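Long-range contacts in effector protein Lem4 (lpg1101) (Legionella pneumophila subsp. pneumophila, PDB 6CGJ), which dephosphorylates phosphotyrosine as a membrane-associated protein tyrosine phosphatase, a translocated effector whose domain described here is a magnesium-binding member of the haloacid dehalogenase superfamily: residues N18-D23 / F149-D154; E53-K58 / L104-N109; K75-D80 / E190-I195. All coordinates share one frame; numbering follows the deposited sequence. Where two conformers were deposited one is given.

Interaction 1: N18-D23 / F149-D154. With MG (magnesium ion), chain B.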
loop_
_atom_site.group_PDB
_atom_site.type_symbol
_atom_site.label_atom_id
_atom_site.label_comp_id
_atom_site.label_asym_id
_atom_site.label_seq_id
_atom_site.Cartn_x
_atom_site.Cartn_y
_atom_site.Cartn_z
ATOM N N ASN A 18 -1.151 14.226 -5.597
ATOM C CA ASN A 18 -2.049 13.081 -5.688
ATOM C C ASN A 18 -1.405 11.872 -5.028
ATOM O O ASN A 18 -0.275 11.508 -5.365
ATOM C CB ASN A 18 -2.370 12.768 -7.151
ATOM C CG ASN A 18 -2.852 13.997 -7.901
ATOM O OD1 ASN A 18 -3.886 14.569 -7.560
ATOM N ND2 ASN A 18 -2.096 14.422 -8.915
ATOM N N ILE A 19 -2.121 11.246 -4.098
ATOM C CA ILE A 19 -1.542 10.167 -3.311
ATOM C C ILE A 19 -2.545 9.037 -3.227
ATOM O O ILE A 19 -3.724 9.267 -2.939
ATOM C CB ILE A 19 -1.141 10.634 -1.900
ATOM C CG1 ILE A 19 -0.116 11.760 -1.998
ATOM C CG2 ILE A 19 -0.561 9.436 -1.094
ATOM C CD1 ILE A 19 0.158 12.464 -0.668
ATOM N N VAL A 20 -2.064 7.817 -3.465
ATOM C CA VAL A 20 -2.837 6.595 -3.319
ATOM C C VAL A 20 -2.343 5.914 -2.047
ATOM O O VAL A 20 -1.181 5.500 -1.971
ATOM C CB VAL A 20 -2.678 5.699 -4.552
ATOM C CG1 VAL A 20 -3.355 4.354 -4.338
ATOM C CG2 VAL A 20 -3.234 6.420 -5.801
ATOM N N TYR A 21 -3.202 5.834 -1.033
ATOM C CA TYR A 21 -2.885 5.158 0.226
ATOM C C TYR A 21 -3.490 3.762 0.205
ATOM O O TYR A 21 -4.715 3.624 0.123
ATOM C CB TYR A 21 -3.455 5.927 1.413
ATOM C CG TYR A 21 -2.756 7.207 1.765
ATOM C CD1 TYR A 21 -1.505 7.197 2.371
ATOM C CD2 TYR A 21 -3.382 8.441 1.535
ATOM C CE1 TYR A 21 -0.873 8.380 2.740
ATOM C CE2 TYR A 21 -2.756 9.627 1.885
ATOM C CZ TYR A 21 -1.499 9.589 2.478
ATOM O OH TYR A 21 -0.884 10.776 2.836
ATOM N N LEU A 22 -2.649 2.734 0.335
ATOM C CA LEU A 22 -3.096 1.354 0.241
ATOM C C LEU A 22 -2.696 0.585 1.492
ATOM O O LEU A 22 -1.523 0.571 1.872
ATOM C CB LEU A 22 -2.493 0.657 -0.982
ATOM C CG LEU A 22 -2.778 1.308 -2.337
ATOM C CD1 LEU A 22 -2.049 0.531 -3.460
ATOM C CD2 LEU A 22 -4.278 1.379 -2.595
ATOM N N ASP A 23 -3.673 -0.043 2.125
ATOM C CA ASP A 23 -3.380 -1.161 3.010
ATOM C C ASP A 23 -2.709 -2.277 2.201
ATOM O O ASP A 23 -2.860 -2.365 0.979
ATOM C CB ASP A 23 -4.679 -1.648 3.647
ATOM C CG ASP A 23 -4.494 -2.927 4.462
ATOM O OD1 ASP A 23 -3.673 -2.913 5.405
ATOM O OD2 ASP A 23 -5.178 -3.921 4.156
ATOM N N PHE A 149 -5.963 14.914 -5.184
ATOM C CA PHE A 149 -6.740 13.682 -5.161
ATOM C C PHE A 149 -6.160 12.701 -4.153
ATOM O O PHE A 149 -4.941 12.533 -4.067
ATOM C CB PHE A 149 -6.753 13.042 -6.552
ATOM C CG PHE A 149 -7.538 11.765 -6.619
ATOM C CD1 PHE A 149 -8.917 11.775 -6.450
ATOM C CD2 PHE A 149 -6.899 10.552 -6.808
ATOM C CE1 PHE A 149 -9.648 10.604 -6.496
ATOM C CE2 PHE A 149 -7.626 9.368 -6.862
ATOM C CZ PHE A 149 -9.001 9.398 -6.710
ATOM N N ARG A 150 -7.039 12.042 -3.392
ATOM C CA ARG A 150 -6.627 10.990 -2.472
ATOM C C ARG A 150 -7.461 9.745 -2.714
ATOM O O ARG A 150 -8.693 9.809 -2.730
ATOM C CB ARG A 150 -6.772 11.438 -1.013
ATOM C CG ARG A 150 -5.879 12.615 -0.629
ATOM C CD ARG A 150 -4.407 12.233 -0.727
ATOM N NE ARG A 150 -3.524 13.297 -0.245
ATOM C CZ ARG A 150 -3.090 14.317 -0.981
ATOM N NH1 ARG A 150 -3.469 14.456 -2.253
ATOM N NH2 ARG A 150 -2.292 15.225 -0.432
ATOM N N LEU A 151 -6.784 8.622 -2.928
ATOM C CA LEU A 151 -7.424 7.317 -3.003
ATOM C C LEU A 151 -7.010 6.530 -1.766
ATOM O O LEU A 151 -5.826 6.507 -1.409
ATOM C CB LEU A 151 -7.020 6.580 -4.286
ATOM C CG LEU A 151 -7.600 5.179 -4.511
ATOM C CD1 LEU A 151 -9.102 5.270 -4.756
ATOM C CD2 LEU A 151 -6.921 4.530 -5.717
ATOM N N ILE A 152 -7.984 5.944 -1.073
ATOM C CA ILE A 152 -7.707 5.114 0.101
ATOM C C ILE A 152 -8.403 3.779 -0.107
ATOM O O ILE A 152 -9.622 3.744 -0.323
ATOM C CB ILE A 152 -8.187 5.773 1.407
ATOM C CG1 ILE A 152 -7.394 7.044 1.696
ATOM C CG2 ILE A 152 -8.073 4.774 2.576
ATOM C CD1 ILE A 152 -7.936 7.833 2.895
ATOM N N CYS A 153 -7.641 2.682 -0.030
ATOM C CA CYS A 153 -8.195 1.332 -0.114
ATOM C C CYS A 153 -7.795 0.509 1.103
ATOM O O CYS A 153 -6.616 0.474 1.473
ATOM C CB CYS A 153 -7.728 0.615 -1.381
ATOM S SG CYS A 153 -8.284 1.495 -2.856
ATOM N N ASP A 154 -8.776 -0.165 1.709
ATOM C CA ASP A 154 -8.517 -0.985 2.891
ATOM C C ASP A 154 -9.631 -2.008 3.021
ATOM O O ASP A 154 -10.808 -1.662 2.902
ATOM C CB ASP A 154 -8.420 -0.114 4.163
ATOM C CG ASP A 154 -7.613 -0.773 5.256
ATOM O OD1 ASP A 154 -7.840 -1.965 5.503
ATOM O OD2 ASP A 154 -6.748 -0.099 5.861
HETATM MG MG MG B . -5.898 -5.352 5.447
HETATM O O HOH W 1 -4.154 -5.347 6.583
HETATM O O HOH W 2 -6.539 -3.897 6.792
HETATM O O HOH W 3 -6.662 -6.975 6.647
#

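Interaction 2: E53-K58 / L104-N109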
loop_
_atom_site.group_PDB
_atom_site.type_symbol
_atom_site.label_atom_id
_atom_site.label_comp_id
_atom_site.label_asym_id
_atom_site.label_seq_id
_atom_site.Cartn_x
_atom_site.Cartn_y
_atom_site.Cartn_z
ATOM N N GLU A 53 18.367 -12.310 -0.069
ATOM C CA GLU A 53 17.822 -13.145 0.999
ATOM C C GLU A 53 16.340 -13.420 0.794
ATOM O O GLU A 53 15.873 -14.534 1.055
ATOM C CB GLU A 53 18.034 -12.475 2.357
ATOM C CG GLU A 53 19.478 -12.356 2.756
ATOM C CD GLU A 53 19.637 -11.484 3.971
ATOM O OE1 GLU A 53 19.484 -12.003 5.098
ATOM O OE2 GLU A 53 19.884 -10.272 3.803
ATOM N N ARG A 54 15.579 -12.416 0.348
ATOM C CA ARG A 54 14.145 -12.611 0.144
ATOM C C ARG A 54 13.860 -13.571 -1.007
ATOM O O ARG A 54 12.930 -14.380 -0.920
ATOM C CB ARG A 54 13.461 -11.269 -0.109
ATOM C CG ARG A 54 13.550 -10.358 1.104
ATOM C CD ARG A 54 12.757 -9.102 0.903
ATOM N NE ARG A 54 13.339 -8.139 -0.027
ATOM C CZ ARG A 54 14.054 -7.074 0.338
ATOM N NH1 ARG A 54 14.348 -6.873 1.620
ATOM N NH2 ARG A 54 14.485 -6.203 -0.577
ATOM N N MET A 55 14.633 -13.491 -2.096
ATOM C CA MET A 55 14.290 -14.273 -3.281
ATOM C C MET A 55 14.422 -15.769 -3.048
ATOM O O MET A 55 13.837 -16.553 -3.805
ATOM C CB MET A 55 15.126 -13.866 -4.492
ATOM C CG MET A 55 14.755 -12.495 -5.042
ATOM S SD MET A 55 13.010 -12.377 -5.543
ATOM C CE MET A 55 12.371 -11.559 -4.064
ATOM N N ARG A 56 15.159 -16.180 -2.011
ATOM C CA ARG A 56 15.192 -17.590 -1.661
ATOM C C ARG A 56 13.814 -18.127 -1.310
ATOM O O ARG A 56 13.597 -19.340 -1.397
ATOM C CB ARG A 56 16.134 -17.803 -0.488
ATOM C CG ARG A 56 17.547 -17.427 -0.793
ATOM C CD ARG A 56 18.485 -18.102 0.178
ATOM N NE ARG A 56 19.857 -17.813 -0.190
ATOM C CZ ARG A 56 20.588 -16.853 0.359
ATOM N NH1 ARG A 56 20.080 -16.093 1.316
ATOM N NH2 ARG A 56 21.835 -16.660 -0.050
ATOM N N TYR A 57 12.887 -17.262 -0.908
ATOM C CA TYR A 57 11.548 -17.690 -0.527
ATOM C C TYR A 57 10.558 -17.670 -1.681
ATOM O O TYR A 57 9.393 -18.032 -1.474
ATOM C CB TYR A 57 11.025 -16.820 0.631
ATOM C CG TYR A 57 11.710 -17.188 1.911
ATOM C CD1 TYR A 57 12.973 -16.697 2.201
ATOM C CD2 TYR A 57 11.111 -18.054 2.814
ATOM C CE1 TYR A 57 13.623 -17.052 3.371
ATOM C CE2 TYR A 57 11.752 -18.418 3.977
ATOM C CZ TYR A 57 13.010 -17.911 4.251
ATOM O OH TYR A 57 13.658 -18.269 5.412
ATOM N N LYS A 58 10.992 -17.309 -2.897
ATOM C CA LYS A 58 10.036 -17.202 -3.995
ATOM C C LYS A 58 9.352 -18.534 -4.288
ATOM O O LYS A 58 8.143 -18.574 -4.540
ATOM C CB LYS A 58 10.725 -16.672 -5.252
ATOM C CG LYS A 58 9.714 -16.375 -6.375
ATOM C CD LYS A 58 10.376 -15.802 -7.614
ATOM C CE LYS A 58 9.324 -15.541 -8.686
ATOM N NZ LYS A 58 8.680 -16.799 -9.137
ATOM N N LEU A 104 7.144 -9.744 -1.323
ATOM C CA LEU A 104 6.017 -10.081 -2.182
ATOM C C LEU A 104 6.012 -9.229 -3.441
ATOM O O LEU A 104 5.764 -9.749 -4.529
ATOM C CB LEU A 104 4.700 -9.939 -1.419
ATOM C CG LEU A 104 4.229 -11.302 -0.876
ATOM C CD1 LEU A 104 5.250 -11.859 0.083
ATOM C CD2 LEU A 104 2.855 -11.208 -0.215
ATOM N N LEU A 105 6.273 -7.919 -3.313
ATOM C CA LEU A 105 6.405 -7.087 -4.507
ATOM C C LEU A 105 7.480 -7.639 -5.442
ATOM O O LEU A 105 7.272 -7.725 -6.659
ATOM C CB LEU A 105 6.712 -5.636 -4.098
ATOM C CG LEU A 105 5.579 -4.959 -3.306
ATOM C CD1 LEU A 105 6.057 -3.677 -2.638
ATOM C CD2 LEU A 105 4.390 -4.654 -4.228
ATOM N N GLU A 106 8.620 -8.056 -4.884
ATOM C CA GLU A 106 9.721 -8.574 -5.699
ATOM C C GLU A 106 9.392 -9.925 -6.331
ATOM O O GLU A 106 9.788 -10.191 -7.477
ATOM C CB GLU A 106 10.986 -8.638 -4.844
ATOM C CG GLU A 106 11.580 -7.251 -4.559
ATOM C CD GLU A 106 12.489 -7.214 -3.332
ATOM O OE1 GLU A 106 12.880 -6.090 -2.931
ATOM O OE2 GLU A 106 12.804 -8.295 -2.766
ATOM N N PHE A 107 8.675 -10.800 -5.606
ATOM C CA PHE A 107 8.243 -12.075 -6.180
ATOM C C PHE A 107 7.374 -11.868 -7.406
ATOM O O PHE A 107 7.348 -12.713 -8.312
ATOM C CB PHE A 107 7.421 -12.895 -5.176
ATOM C CG PHE A 107 8.166 -13.316 -3.943
ATOM C CD1 PHE A 107 9.541 -13.476 -3.942
ATOM C CD2 PHE A 107 7.465 -13.558 -2.774
ATOM C CE1 PHE A 107 10.203 -13.885 -2.774
ATOM C CE2 PHE A 107 8.121 -13.969 -1.610
ATOM C CZ PHE A 107 9.489 -14.138 -1.622
ATOM N N GLU A 108 6.624 -10.773 -7.435
ATOM C CA GLU A 108 5.744 -10.467 -8.548
ATOM C C GLU A 108 6.404 -9.574 -9.579
ATOM O O GLU A 108 5.728 -9.127 -10.515
ATOM C CB GLU A 108 4.461 -9.802 -8.032
ATOM C CG GLU A 108 3.702 -10.646 -7.015
ATOM C CD GLU A 108 2.988 -11.806 -7.640
ATOM O OE1 GLU A 108 2.879 -11.828 -8.876
ATOM O OE2 GLU A 108 2.546 -12.721 -6.910
ATOM N N ASN A 109 7.708 -9.323 -9.438
ATOM C CA ASN A 109 8.442 -8.478 -10.373
ATOM C C ASN A 109 7.805 -7.090 -10.474
ATOM O O ASN A 109 7.686 -6.523 -11.568
ATOM C CB ASN A 109 8.542 -9.138 -11.748
ATOM C CG ASN A 109 9.629 -8.536 -12.599
ATOM O OD1 ASN A 109 10.586 -7.954 -12.087
ATOM N ND2 ASN A 109 9.492 -8.672 -13.899
#

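Interaction 3: K75-D80 / E190-I195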
loop_
_atom_site.group_PDB
_atom_site.type_symbol
_atom_site.label_atom_id
_atom_site.label_comp_id
_atom_site.label_asym_id
_atom_site.label_seq_id
_atom_site.Cartn_x
_atom_site.Cartn_y
_atom_site.Cartn_z
ATOM N N LYS A 75 -1.678 -6.289 -8.766
ATOM C CA LYS A 75 -0.390 -6.139 -9.441
ATOM C C LYS A 75 -0.502 -5.197 -10.640
ATOM O O LYS A 75 0.310 -4.279 -10.803
ATOM C CB LYS A 75 0.141 -7.508 -9.890
ATOM C CG LYS A 75 1.358 -7.372 -10.771
ATOM C CD LYS A 75 1.933 -8.734 -11.144
ATOM C CE LYS A 75 3.041 -8.593 -12.177
ATOM N NZ LYS A 75 3.674 -9.920 -12.428
ATOM N N ASN A 76 -1.513 -5.407 -11.485
ATOM C CA ASN A 76 -1.695 -4.559 -12.655
ATOM C C ASN A 76 -1.939 -3.113 -12.251
ATOM O O ASN A 76 -1.456 -2.185 -12.908
ATOM C CB ASN A 76 -2.858 -5.077 -13.493
ATOM C CG ASN A 76 -3.076 -4.256 -14.732
ATOM O OD1 ASN A 76 -2.122 -3.923 -15.436
ATOM N ND2 ASN A 76 -4.329 -3.902 -15.003
ATOM N N PHE A 77 -2.685 -2.907 -11.167
ATOM C CA PHE A 77 -2.947 -1.552 -10.692
ATOM C C PHE A 77 -1.661 -0.869 -10.245
ATOM O O PHE A 77 -1.391 0.279 -10.620
ATOM C CB PHE A 77 -3.960 -1.598 -9.555
ATOM C CG PHE A 77 -4.256 -0.249 -8.941
ATOM C CD1 PHE A 77 -5.181 0.604 -9.524
ATOM C CD2 PHE A 77 -3.621 0.137 -7.774
ATOM C CE1 PHE A 77 -5.464 1.841 -8.951
ATOM C CE2 PHE A 77 -3.898 1.370 -7.190
ATOM C CZ PHE A 77 -4.820 2.215 -7.782
ATOM N N LEU A 78 -0.845 -1.565 -9.445
ATOM C CA LEU A 78 0.412 -0.973 -8.989
ATOM C C LEU A 78 1.314 -0.626 -10.170
ATOM O O LEU A 78 1.955 0.431 -10.200
ATOM C CB LEU A 78 1.128 -1.928 -8.032
ATOM C CG LEU A 78 0.430 -2.106 -6.684
ATOM C CD1 LEU A 78 1.091 -3.234 -5.929
ATOM C CD2 LEU A 78 0.441 -0.804 -5.844
ATOM N N GLN A 79 1.383 -1.508 -11.152
ATOM C CA GLN A 79 2.228 -1.213 -12.298
ATOM C C GLN A 79 1.663 -0.066 -13.121
ATOM O O GLN A 79 2.421 0.769 -13.622
ATOM C CB GLN A 79 2.406 -2.477 -13.126
ATOM C CG GLN A 79 3.085 -3.558 -12.332
ATOM C CD GLN A 79 3.575 -4.687 -13.209
ATOM O OE1 GLN A 79 2.814 -5.234 -14.001
ATOM N NE2 GLN A 79 4.853 -5.031 -13.081
ATOM N N ASP A 80 0.337 0.005 -13.262
ATOM C CA ASP A 80 -0.261 1.120 -13.993
ATOM C C ASP A 80 -0.016 2.445 -13.275
ATOM O O ASP A 80 0.277 3.464 -13.912
ATOM C CB ASP A 80 -1.760 0.887 -14.176
ATOM C CG ASP A 80 -2.072 -0.132 -15.262
ATOM O OD1 ASP A 80 -1.138 -0.564 -15.970
ATOM O OD2 ASP A 80 -3.259 -0.503 -15.392
ATOM N N GLU A 190 -11.606 0.375 -11.933
ATOM C CA GLU A 190 -12.442 1.523 -11.611
ATOM C C GLU A 190 -11.639 2.602 -10.902
ATOM O O GLU A 190 -11.771 3.790 -11.216
ATOM C CB GLU A 190 -13.610 1.077 -10.734
ATOM C CG GLU A 190 -14.845 0.637 -11.485
ATOM C CD GLU A 190 -16.120 1.024 -10.757
ATOM O OE1 GLU A 190 -16.526 2.202 -10.849
ATOM O OE2 GLU A 190 -16.717 0.155 -10.089
ATOM N N TYR A 191 -10.803 2.208 -9.937
ATOM C CA TYR A 191 -10.060 3.204 -9.175
ATOM C C TYR A 191 -8.985 3.854 -10.035
ATOM O O TYR A 191 -8.665 5.031 -9.842
ATOM C CB TYR A 191 -9.432 2.591 -7.921
ATOM C CG TYR A 191 -10.326 1.649 -7.126
ATOM C CD1 TYR A 191 -11.712 1.770 -7.152
ATOM C CD2 TYR A 191 -9.766 0.625 -6.354
ATOM C CE1 TYR A 191 -12.519 0.899 -6.439
ATOM C CE2 TYR A 191 -10.568 -0.243 -5.626
ATOM C CZ TYR A 191 -11.929 -0.106 -5.677
ATOM O OH TYR A 191 -12.727 -0.968 -4.974
ATOM N N PHE A 192 -8.428 3.118 -10.996
ATOM C CA PHE A 192 -7.494 3.756 -11.916
ATOM C C PHE A 192 -8.202 4.818 -12.745
ATOM O O PHE A 192 -7.655 5.903 -12.981
ATOM C CB PHE A 192 -6.828 2.708 -12.812
ATOM C CG PHE A 192 -5.657 3.238 -13.572
ATOM C CD1 PHE A 192 -4.474 3.526 -12.924
ATOM C CD2 PHE A 192 -5.742 3.476 -14.932
ATOM C CE1 PHE A 192 -3.399 4.032 -13.610
ATOM C CE2 PHE A 192 -4.664 3.978 -15.620
ATOM C CZ PHE A 192 -3.493 4.257 -14.955
ATOM N N LYS A 193 -9.431 4.537 -13.178
ATOM C CA LYS A 193 -10.203 5.548 -13.891
ATOM C C LYS A 193 -10.492 6.744 -12.988
ATOM O O LYS A 193 -10.451 7.894 -13.434
ATOM C CB LYS A 193 -11.492 4.928 -14.428
ATOM C CG LYS A 193 -12.339 5.852 -15.296
ATOM C CD LYS A 193 -13.109 5.066 -16.356
ATOM C CE LYS A 193 -13.702 3.770 -15.792
ATOM N NZ LYS A 193 -14.686 4.003 -14.693
ATOM N N GLU A 194 -10.745 6.496 -11.701
ATOM C CA GLU A 194 -10.912 7.602 -10.762
ATOM C C GLU A 194 -9.655 8.462 -10.698
ATOM O O GLU A 194 -9.739 9.691 -10.604
ATOM C CB GLU A 194 -11.262 7.064 -9.371
ATOM C CG GLU A 194 -12.658 6.477 -9.287
ATOM C CD GLU A 194 -12.969 5.893 -7.923
ATOM O OE1 GLU A 194 -12.026 5.610 -7.167
ATOM O OE2 GLU A 194 -14.162 5.721 -7.607
ATOM N N ILE A 195 -8.478 7.830 -10.751
ATOM C CA ILE A 195 -7.229 8.590 -10.728
ATOM C C ILE A 195 -7.124 9.456 -11.975
ATOM O O ILE A 195 -6.888 10.667 -11.892
ATOM C CB ILE A 195 -6.023 7.641 -10.593
ATOM C CG1 ILE A 195 -6.017 6.960 -9.218
ATOM C CG2 ILE A 195 -4.722 8.397 -10.834
ATOM C CD1 ILE A 195 -4.979 5.832 -9.104
#

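Interaction 1: N18-D23 / F149-D154
The guanidinium group of R150 carries CD1 of I19 over one face, 3.5 Å above its plane and displaced toward the rim. In that plane, NH1 donates to O of the preceding residue, F149, approaching from above the carbonyl plane, and also bonds K17 O; NE forms a salt bridge with E140 and NH2 bonds L146 O. F149 O also accepts from I19 N. Over the ring of Y21 lies I19 CG2, near the centre of one face. The carboxylates of D23 and D154 are stacked with their planes only 4° apart, and K132 forms a salt bridge to each acid.

The framework is a parallel pair at the centre of the Rossmann-like HAD sheet, with backbone bonds running alternately from one strand to the other. Y21 N donates to L151 O at 2.7 Å, and D23 N closes the ladder on C153 O. At the other end F149 N reaches OD1 of N18 at 3.2 Å, on a lone pair in the carbonyl plane; the N18 amide also has Q87 as a polar partner.

D23 holds its CG anti to the backbone N (chi1 173°), which carries OD2 to 2.1 Å from the magnesium ion; T27 OG1 also bonds OD2. The backbone O of D25, OD1 of D155 and three waters complete the site. D154 is second-shell here: it does not bind the metal in this model, but OD1 accepts from one of those waters and from D156 N. D23, D25 and T27 fit the HAD-type DxDx(T/V) signature, at the end of strand 19-23.

Helix 188-198 touches V20, L22 and F149, whereas R150 and I152 pack on L167 of helix 157-169 across the sheet. Strand 89-93 bonds to V20 and L22, and strand 176-179 meets L151 and I152.

Interaction 2: E53-K58 / L104-N109
E106 meets R54 in a side-on salt bridge and F107 meets M55 in a Met-aromatic contact, and through these the end of helix 98-107 packs on the end of helix 51-55; a Schellman motif ends helix 98-107. The helices around residues 40-63 come after strand 19-23, a position consistent with a small cap insertion of the HAD fold.

The bridge uses two nitrogens, one to each oxygen. R54 NE donates to E106 OE2 at 2.8 Å, nearly straight at 171° and in the guanidinium plane, though OE2 is met 25° out of the carboxylate plane. R54 NH2 reaches the syn lone pair of OE1 at 2.9 Å. H112 also bonds OE1, and NH1 of the arginine is held by K48 O, which together should fix the rotation of both groups. E106 CB touches M55 CE at 3.3 Å.

F107 has the largest share of the buried surface. M55, bent at chi2 and chi3, brings CE against CD1 of the ring, while its SD lies at the ring edge. R54 O approaches another part of that edge, near the ring plane and 3.3 Å from CE1. One face is taken by K58 CA in a CH-pi contact, 3.9 Å from the ring centroid. L45 and the ring of Y61 also pack on F107.

K58 runs past the phenylalanine in the opposite direction, and its NZ pairs with D62. After F107 the helix ends: E108 leaves helical geometry, and its carbonyl accepts from K75 NZ. N109, with positive phi (57°), is the C-prime residue of the Schellman motif, in which I110 N bonds to L105 O and N109 N to E106 O at 3.0 Å.

Interaction 3: K75-D80 / E190-I195
F77 has CG anti to the backbone N (chi1 177°), which sends the ring across to helix 188-198. CB and CG make no close approach to 190-195. Further out, CE1 does most of the touching: F192 N lies at the ring edge, near its plane and 3.8 Å from CE1, with the CB atoms of Y191 and F192 slightly farther off. At the tip, CZ meets I195 CD1 at 3.9 Å, two side chains that come from opposite directions.

One turn on from F77 along helix 72-82, D80 CB sits over one face of the F192 ring in a CH-pi contact, 4.0 Å from the centroid. The contact is thus apolar, although an aspartate takes part through its methylene.

The two short helical segments run nearly parallel, crossing at -17° with axes 10.7 Å apart, a spacing bridged by the aromatic rings. Both helices cover the same face of the central sheet: F77 and Y191 lie on L151 of strand 150-153, while on strand 19-23 L78 rests on L22 and I195 on V20.

How the interactions relate
The three contacts divide the HAD domain into a core, a layer over it and an outlying flank. Interaction 1 is the central strand pair, and interaction 3 lies against it, centres about 11 Å apart, with F149 CE2 packed on I195 CG1 at 3.7 Å. Interaction 2 is more remote, about 24 Å between centres from interaction 1 and across the chain's centre from it, yet it touches interaction 3, where L105 CD2 is 4.0 Å from L78 CD1. Along the chain the segments come in the order 18-23, 53-58, 75-80, then 104-109, 149-154 and 190-195. Helix 72-82 thus links the metal-bearing sheet to the more distant helical flank.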